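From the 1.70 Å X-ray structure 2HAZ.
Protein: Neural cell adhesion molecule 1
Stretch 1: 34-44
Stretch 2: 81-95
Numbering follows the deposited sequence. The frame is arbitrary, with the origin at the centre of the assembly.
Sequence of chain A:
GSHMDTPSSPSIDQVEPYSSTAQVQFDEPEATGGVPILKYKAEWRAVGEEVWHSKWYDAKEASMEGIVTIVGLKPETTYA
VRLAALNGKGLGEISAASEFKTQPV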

ATOM      1  N   GLY A  34      16.966  -1.309  -9.359  1.00 25.96           N
ATOM      2  CA  GLY A  34      18.379  -0.985  -9.554  1.00 25.91           C
ATOM      3  C   GLY A  34      18.831   0.163  -8.677  1.00 25.72           C
ATOM      4  O   GLY A  34      20.028   0.293  -8.382  1.00 25.98           O
ATOM      5  N   VAL A  35      17.868   0.988  -8.262  1.00 24.87           N
ATOM      6  CA  VAL A  35      18.079   2.076  -7.294  1.00 24.02           C
ATOM      7  C   VAL A  35      17.063   1.945  -6.146  1.00 23.83           C
ATOM      8  O   VAL A  35      15.972   1.412  -6.364  1.00 23.48           O
ATOM      9  CB  VAL A  35      17.986   3.494  -7.950  1.00 24.08           C
ATOM     10  CG1 VAL A  35      19.176   3.749  -8.880  1.00 23.00           C
ATOM     11  CG2 VAL A  35      16.664   3.686  -8.683  1.00 23.39           C
ATOM     12  N   PRO A  36      17.425   2.424  -4.930  1.00 23.35           N
ATOM     13  CA  PRO A  36      16.714   2.226  -3.647  1.00 23.20           C
ATOM     14  C   PRO A  36      15.272   2.748  -3.541  1.00 22.11           C
ATOM     15  O   PRO A  36      14.965   3.833  -4.021  1.00 22.78           O
ATOM     16  CB  PRO A  36      17.584   3.008  -2.644  1.00 23.34           C
ATOM     17  CG  PRO A  36      18.329   4.006  -3.496  1.00 23.84           C
ATOM     18  CD  PRO A  36      18.643   3.234  -4.737  1.00 23.39           C
ATOM     19  N   ILE A  37      14.421   1.998  -2.847  1.00 21.47           N
ATOM     20  CA  ILE A  37      13.057   2.461  -2.530  1.00 20.61           C
ATOM     21  C   ILE A  37      13.055   3.695  -1.629  1.00 19.49           C
ATOM     22  O   ILE A  37      13.709   3.717  -0.579  1.00 20.68           O
ATOM     23  CB  ILE A  37      12.202   1.346  -1.870  1.00 20.50           C
ATOM     24  CG1 ILE A  37      12.334   0.022  -2.632  1.00 21.43           C
ATOM     25  CG2 ILE A  37      10.749   1.805  -1.711  1.00 19.55           C
ATOM     26  CD1 ILE A  37      12.085   0.098  -4.107  1.00 20.57           C
ATOM     27  N   LEU A  38      12.296   4.707  -2.028  1.00 18.46           N
ATOM     28  CA  LEU A  38      12.258   5.998  -1.340  1.00 17.19           C
ATOM     29  C   LEU A  38      10.994   6.211  -0.502  1.00 17.00           C
ATOM     30  O   LEU A  38      11.038   6.778   0.591  1.00 15.41           O
ATOM     31  CB  LEU A  38      12.358   7.135  -2.353  1.00 17.73           C
ATOM     32  CG  LEU A  38      13.518   7.264  -3.343  1.00 18.16           C
ATOM     33  CD1 LEU A  38      13.299   8.491  -4.210  1.00 19.76           C
ATOM     34  CD2 LEU A  38      14.816   7.362  -2.591  1.00 20.75           C
ATOM     35  N   LYS A  39       9.861   5.796  -1.060  1.00 15.87           N
ATOM     36  CA  LYS A  39       8.558   5.946  -0.421  1.00 15.06           C
ATOM     37  C   LYS A  39       7.679   4.804  -0.868  1.00 14.01           C
ATOM     38  O   LYS A  39       7.964   4.146  -1.875  1.00 13.36           O
ATOM     39  CB  LYS A  39       7.881   7.255  -0.852  1.00 15.10           C
ATOM     40  CG  LYS A  39       8.494   8.527  -0.307  1.00 16.64           C
ATOM     41  CD  LYS A  39       7.577   9.709  -0.587  1.00 19.67           C
ATOM     42  CE  LYS A  39       8.193  11.053  -0.174  1.00 21.77           C
ATOM     43  NZ  LYS A  39       8.780  11.051   1.198  1.00 21.85           N
ATOM     44  N   TYR A  40       6.601   4.585  -0.119  1.00 13.34           N
ATOM     45  CA  TYR A  40       5.494   3.759  -0.588  1.00 13.52           C
ATOM     46  C   TYR A  40       4.242   4.581  -0.819  1.00 12.85           C
ATOM     47  O   TYR A  40       3.985   5.571  -0.128  1.00 12.76           O
ATOM     48  CB  TYR A  40       5.205   2.599   0.370  1.00 14.15           C
ATOM     49  CG  TYR A  40       6.286   1.540   0.357  1.00 14.69           C
ATOM     50  CD1 TYR A  40       6.241   0.473  -0.535  1.00 15.59           C
ATOM     51  CD2 TYR A  40       7.352   1.615   1.245  1.00 15.38           C
ATOM     52  CE1 TYR A  40       7.255  -0.499  -0.549  1.00 15.89           C
ATOM     53  CE2 TYR A  40       8.368   0.650   1.244  1.00 16.81           C
ATOM     54  CZ  TYR A  40       8.304  -0.399   0.351  1.00 16.19           C
ATOM     55  OH  TYR A  40       9.301  -1.338   0.359  1.00 18.58           O
ATOM     56  N   LYS A  41       3.449   4.161  -1.790  1.00 13.22           N
ATOM     57  CA  LYS A  41       2.138   4.759  -1.990  1.00 12.94           C
ATOM     58  C   LYS A  41       1.073   3.696  -1.750  1.00 12.97           C
ATOM     59  O   LYS A  41       1.089   2.638  -2.378  1.00 13.50           O
ATOM     60  CB  LYS A  41       2.023   5.336  -3.402  1.00 12.49           C
ATOM     61  CG  LYS A  41       0.755   6.153  -3.653  1.00 14.03           C
ATOM     62  CD  LYS A  41       0.689   6.505  -5.132  1.00 17.42           C
ATOM     63  CE  LYS A  41      -0.371   7.504  -5.456  1.00 21.06           C
ATOM     64  NZ  LYS A  41      -0.369   7.724  -6.948  1.00 20.89           N
ATOM     65  N   ALA A  42       0.168   3.977  -0.820  1.00 12.75           N
ATOM     66  CA  ALA A  42      -1.042   3.177  -0.676  1.00 11.99           C
ATOM     67  C   ALA A  42      -2.198   3.866  -1.374  1.00 12.30           C
ATOM     68  O   ALA A  42      -2.399   5.063  -1.201  1.00 11.77           O
ATOM     69  CB  ALA A  42      -1.393   2.967   0.795  1.00 11.84           C
ATOM     70  N   GLU A  43      -2.936   3.097  -2.163  1.00 11.95           N
ATOM     71  CA  GLU A  43      -4.197   3.518  -2.761  1.00 11.91           C
ATOM     72  C   GLU A  43      -5.318   2.600  -2.271  1.00 11.53           C
ATOM     73  O   GLU A  43      -5.164   1.363  -2.271  1.00 11.28           O
ATOM     74  CB  GLU A  43      -4.102   3.455  -4.287  1.00 12.00           C
ATOM     75  CG  GLU A  43      -2.928   4.235  -4.863  1.00 15.86           C
ATOM     76  CD  GLU A  43      -2.860   4.138  -6.369  1.00 21.11           C
ATOM     77  OE1 GLU A  43      -2.213   3.191  -6.881  1.00 23.82           O
ATOM     78  OE2 GLU A  43      -3.466   5.010  -7.041  1.00 26.63           O
ATOM     79  N   TRP A  44      -6.445   3.185  -1.860  1.00 10.15           N
ATOM     80  CA  TRP A  44      -7.588   2.366  -1.411  1.00 10.94           C
ATOM     81  C   TRP A  44      -8.891   2.931  -1.943  1.00 11.40           C
ATOM     82  O   TRP A  44      -8.987   4.130  -2.226  1.00 10.49           O
ATOM     83  CB  TRP A  44      -7.635   2.218   0.122  1.00 11.26           C
ATOM     84  CG  TRP A  44      -7.800   3.513   0.883  1.00 11.73           C
ATOM     85  CD1 TRP A  44      -8.970   4.082   1.308  1.00  9.99           C
ATOM     86  CD2 TRP A  44      -6.754   4.412   1.273  1.00 12.17           C
ATOM     87  NE1 TRP A  44      -8.707   5.259   1.981  1.00 13.54           N
ATOM     88  CE2 TRP A  44      -7.354   5.477   1.980  1.00 11.81           C
ATOM     89  CE3 TRP A  44      -5.357   4.387   1.147  1.00 14.35           C
ATOM     90  CZ2 TRP A  44      -6.608   6.549   2.505  1.00 12.19           C
ATOM     91  CZ3 TRP A  44      -4.611   5.447   1.684  1.00 12.24           C
ATOM     92  CH2 TRP A  44      -5.242   6.503   2.363  1.00 10.29           C
ATOM     93  N   VAL A  81      -7.352  -2.361  -1.319  1.00 10.25           N
ATOM     94  CA  VAL A  81      -6.094  -1.621  -1.153  1.00 10.44           C
ATOM     95  C   VAL A  81      -4.979  -2.261  -1.995  1.00 11.17           C
ATOM     96  O   VAL A  81      -4.954  -3.472  -2.215  1.00 11.23           O
ATOM     97  CB  VAL A  81      -5.690  -1.486   0.340  1.00 10.82           C
ATOM     98  CG1 VAL A  81      -5.390  -2.822   0.985  1.00 10.53           C
ATOM     99  CG2 VAL A  81      -4.518  -0.517   0.528  1.00  9.82           C
ATOM    100  N   ARG A  82      -4.106  -1.405  -2.508  1.00 11.15           N
ATOM    101  CA  ARG A  82      -2.900  -1.824  -3.218  1.00 12.03           C
ATOM    102  C   ARG A  82      -1.751  -0.874  -2.846  1.00 12.11           C
ATOM    103  O   ARG A  82      -1.993   0.238  -2.346  1.00 10.70           O
ATOM    104  CB  ARG A  82      -3.177  -1.835  -4.727  1.00 12.19           C
ATOM    105  CG  ARG A  82      -3.501  -0.470  -5.322  1.00 13.45           C
ATOM    106  CD  ARG A  82      -4.292  -0.593  -6.628  1.00 19.47           C
ATOM    107  NE  ARG A  82      -4.108   0.619  -7.418  1.00 23.30           N
ATOM    108  CZ  ARG A  82      -4.561   0.823  -8.654  1.00 22.90           C
ATOM    109  NH1 ARG A  82      -5.239  -0.112  -9.306  1.00 22.68           N
ATOM    110  NH2 ARG A  82      -4.320   1.986  -9.238  1.00 21.55           N
ATOM    111  N   LEU A  83      -0.523  -1.341  -3.070  1.00 12.88           N
ATOM    112  CA  LEU A  83       0.709  -0.646  -2.718  1.00 13.69           C
ATOM    113  C   LEU A  83       1.656  -0.619  -3.893  1.00 13.10           C
ATOM    114  O   LEU A  83       1.769  -1.599  -4.622  1.00 12.94           O
ATOM    115  CB  LEU A  83       1.451  -1.384  -1.613  1.00 13.99           C
ATOM    116  CG  LEU A  83       1.044  -1.306  -0.150  1.00 16.54           C
ATOM    117  CD1 LEU A  83       2.110  -2.068   0.609  1.00 17.47           C
ATOM    118  CD2 LEU A  83       0.980   0.137   0.344  1.00 17.95           C
ATOM    119  N   ALA A  84       2.372   0.492  -4.011  1.00 13.29           N
ATOM    120  CA  ALA A  84       3.469   0.656  -4.969  1.00 13.99           C
ATOM    121  C   ALA A  84       4.652   1.299  -4.256  1.00 13.59           C
ATOM    122  O   ALA A  84       4.467   2.101  -3.336  1.00 14.69           O
ATOM    123  CB  ALA A  84       3.030   1.513  -6.131  1.00 13.39           C
ATOM    124  N   ALA A  85       5.859   0.903  -4.670  1.00 13.98           N
ATOM    125  CA  ALA A  85       7.112   1.493  -4.224  1.00 13.28           C
ATOM    126  C   ALA A  85       7.547   2.571  -5.194  1.00 13.19           C
ATOM    127  O   ALA A  85       7.411   2.426  -6.424  1.00 13.36           O
ATOM    128  CB  ALA A  85       8.211   0.440  -4.126  1.00 12.68           C
ATOM    129  N   LEU A  86       8.065   3.647  -4.628  1.00 12.65           N
ATOM    130  CA  LEU A  86       8.661   4.727  -5.399  1.00 12.75           C
ATOM    131  C   LEU A  86      10.178   4.657  -5.271  1.00 13.11           C
ATOM    132  O   LEU A  86      10.696   4.610  -4.143  1.00 13.59           O
ATOM    133  CB  LEU A  86       8.188   6.082  -4.863  1.00 13.04           C
ATOM    134  CG  LEU A  86       8.642   7.350  -5.590  1.00 11.52           C
ATOM    135  CD1 LEU A  86       7.843   7.584  -6.875  1.00 12.92           C
ATOM    136  CD2 LEU A  86       8.479   8.520  -4.669  1.00 11.73           C
ATOM    137  N   ASN A  87      10.886   4.637  -6.405  1.00 12.98           N
ATOM    138  CA  ASN A  87      12.328   4.955  -6.375  1.00 13.09           C
ATOM    139  C   ASN A  87      12.664   6.214  -7.182  1.00 13.67           C
ATOM    140  O   ASN A  87      11.757   6.934  -7.620  1.00 12.68           O
ATOM    141  CB  ASN A  87      13.235   3.751  -6.743  1.00 12.78           C
ATOM    142  CG  ASN A  87      13.156   3.338  -8.206  1.00 12.82           C
ATOM    143  OD1 ASN A  87      12.507   3.982  -9.056  1.00 12.14           O
ATOM    144  ND2 ASN A  87      13.810   2.217  -8.507  1.00 12.12           N
ATOM    145  N   GLY A  88      13.961   6.466  -7.371  1.00 13.47           N
ATOM    146  CA  GLY A  88      14.454   7.617  -8.121  1.00 14.28           C
ATOM    147  C   GLY A  88      13.938   7.729  -9.550  1.00 14.76           C
ATOM    148  O   GLY A  88      13.907   8.834 -10.098  1.00 15.47           O
ATOM    149  N   LYS A  89      13.527   6.602 -10.135  1.00 14.85           N
ATOM    150  CA  LYS A  89      13.009   6.539 -11.507  1.00 15.64           C
ATOM    151  C   LYS A  89      11.517   6.859 -11.568  1.00 15.48           C
ATOM    152  O   LYS A  89      11.009   7.261 -12.603  1.00 16.08           O
ATOM    153  CB  LYS A  89      13.266   5.155 -12.143  1.00 15.51           C
ATOM    154  CG  LYS A  89      14.724   4.624 -12.067  1.00 18.50           C
ATOM    155  CD  LYS A  89      15.740   5.615 -12.592  1.00 20.46           C
ATOM    156  CE  LYS A  89      15.747   5.620 -14.109  1.00 20.92           C
ATOM    157  NZ  LYS A  89      16.790   6.559 -14.648  1.00 20.95           N
ATOM    158  N   GLY A  90      10.820   6.674 -10.448  1.00 15.16           N
ATOM    159  CA  GLY A  90       9.370   6.931 -10.369  1.00 14.53           C
ATOM    160  C   GLY A  90       8.660   5.793  -9.658  1.00 14.92           C
ATOM    161  O   GLY A  90       9.298   5.019  -8.926  1.00 15.21           O
ATOM    162  N   LEU A  91       7.347   5.689  -9.873  1.00 14.75           N
ATOM    163  CA  LEU A  91       6.525   4.649  -9.255  1.00 14.73           C
ATOM    164  C   LEU A  91       6.602   3.279  -9.945  1.00 14.64           C
ATOM    165  O   LEU A  91       6.431   3.157 -11.170  1.00 15.25           O
ATOM    166  CB  LEU A  91       5.066   5.126  -9.164  1.00 14.83           C
ATOM    167  CG  LEU A  91       4.252   4.637  -7.964  1.00 15.48           C
ATOM    168  CD1 LEU A  91       4.835   5.125  -6.643  1.00 15.43           C
ATOM    169  CD2 LEU A  91       2.807   5.109  -8.119  1.00 15.93           C
ATOM    170  N   GLY A  92       6.851   2.248  -9.144  1.00 14.48           N
ATOM    171  CA  GLY A  92       6.899   0.871  -9.632  1.00 14.12           C
ATOM    172  C   GLY A  92       5.553   0.167  -9.772  1.00 14.50           C
ATOM    173  O   GLY A  92       4.483   0.774  -9.620  1.00 14.06           O
ATOM    174  N   GLU A  93       5.618  -1.131 -10.066  1.00 14.38           N
ATOM    175  CA  GLU A  93       4.434  -1.946 -10.278  1.00 14.02           C
ATOM    176  C   GLU A  93       3.552  -1.951  -9.027  1.00 13.98           C
ATOM    177  O   GLU A  93       4.056  -2.112  -7.922  1.00 13.32           O
ATOM    178  CB  GLU A  93       4.852  -3.392 -10.578  1.00 14.15           C
ATOM    179  CG  GLU A  93       3.841  -4.117 -11.424  1.00 16.35           C
ATOM    180  CD  GLU A  93       4.149  -5.590 -11.580  1.00 18.49           C
ATOM    181  OE1 GLU A  93       5.291  -6.000 -11.295  1.00 19.96           O
ATOM    182  OE2 GLU A  93       3.239  -6.343 -11.986  1.00 22.31           O
ATOM    183  N   ILE A  94       2.245  -1.770  -9.215  1.00 13.86           N
ATOM    184  CA  ILE A  94       1.287  -1.859  -8.121  1.00 14.49           C
ATOM    185  C   ILE A  94       1.102  -3.319  -7.728  1.00 14.37           C
ATOM    186  O   ILE A  94       1.087  -4.220  -8.591  1.00 14.90           O
ATOM    187  CB  ILE A  94      -0.088  -1.248  -8.487  1.00 14.93           C
ATOM    188  CG1 ILE A  94      -0.781  -2.061  -9.594  1.00 15.03           C
ATOM    189  CG2 ILE A  94       0.077   0.205  -8.920  1.00 14.48           C
ATOM    190  CD1 ILE A  94      -2.068  -1.434 -10.151  1.00 15.98           C
ATOM    191  N   SER A  95       0.962  -3.544  -6.429  1.00 14.49           N
ATOM    192  CA  SER A  95       0.657  -4.871  -5.892  1.00 15.04           C
ATOM    193  C   SER A  95      -0.704  -5.366  -6.403  1.00 15.51           C
ATOM    194  O   SER A  95      -1.508  -4.572  -6.895  1.00 15.70           O
ATOM    195  CB  SER A  95       0.702  -4.863  -4.360  1.00 14.28           C
ATOM    196  OG  SER A  95      -0.400  -4.163  -3.783  1.00 15.16           O
TER
HETATM  197  O   HOH W   1      16.122   5.571  -5.843  1.00 22.93           O

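The two stretches are joined first by backbone pairing. Strand 39-44 runs antiparallel to strand 81-87, with 152° between their N-to-C directions and axes that approach to 4.7 Å, and the contact buries 928 Å² summed over both sides. K39, K41 and E43 sit opposite L86, A84 and R82 as hydrogen-bonded pairs. For K41 and A84 the ring is closed by K41 N to A84 O (2.8 Å, N-H...O angle 173°) and A84 N to K41 O (3.0 Å, 161°). E43 and R82 repeat it, with E43 N to R82 O and R82 N to E43 O both at 3.0 Å. The K39 pair is lopsided: L86 N donates to K39 O at 2.8 Å and 171°, whereas K39 N reaches L86 O at 3.4 Å, a weak bond. The stronger donor to that carbonyl is the preceding amide, L38 N, 2.7 Å from L86 O at 171°. Between these pairs, where CA atoms come closer (4.3 Å for W44 CA to V81 CA), CA-H...O contacts supplement the ladder, as from L83 CA to K41 O and from V81 CA to E43 O, each 3.3 Å.

Charge pairing is confined to one place. E43 and R82 are cross-strand neighbours on the same sheet face, and the ends of both side chains come nearer the opposing strand than their CA-to-CB bonds alone would suggest. R82 NE donates to E43 OE1 at 3.2 Å and 157°, forming a salt bridge; R82 NH2 adds a weak bond to E43 OE1 at 3.4 Å. The carboxylate oxygen OE1 lies at the edge of the guanidinium, near its plane, where the N-H groups point.

Apolar packing divides by face. Y40, A42 and W44 share one face with V81, L83 and A85, and all six are buried. A42 CB meets L83 CD2 at 3.7 Å, the short side chain leaving space that the leucine enters. A85 CB lies 3.8 Å from both Y40 CE1 and I37 CG2, so one methyl serves a ring and a branched chain. W44 CB is 4.2 Å from V81 CG2, while the indole leads away. On the other face, which is more exposed, the extended K41 chain lays its methylenes against leucine, with CD 3.9 Å from L91 CD2; its aliphatic length suits a partly exposed site.

Beyond the ladder, N87 fastens the loop. Its ND2 donates to V35 O (3.1 Å, 155°), and its OD1 accepts from K89 N at 3.0 Å, so the amide supplies a donor across the stretches and an acceptor within the type I turn from N87 to G90. Water 1 bridges here too, donating to P36 O and accepting from G88 N, each 2.8 Å from its oxygen. G90 closes the turn with phi/psi of 134/-160°, where a CB would jam against the carbonyl O of K89; glycine fits for that reason.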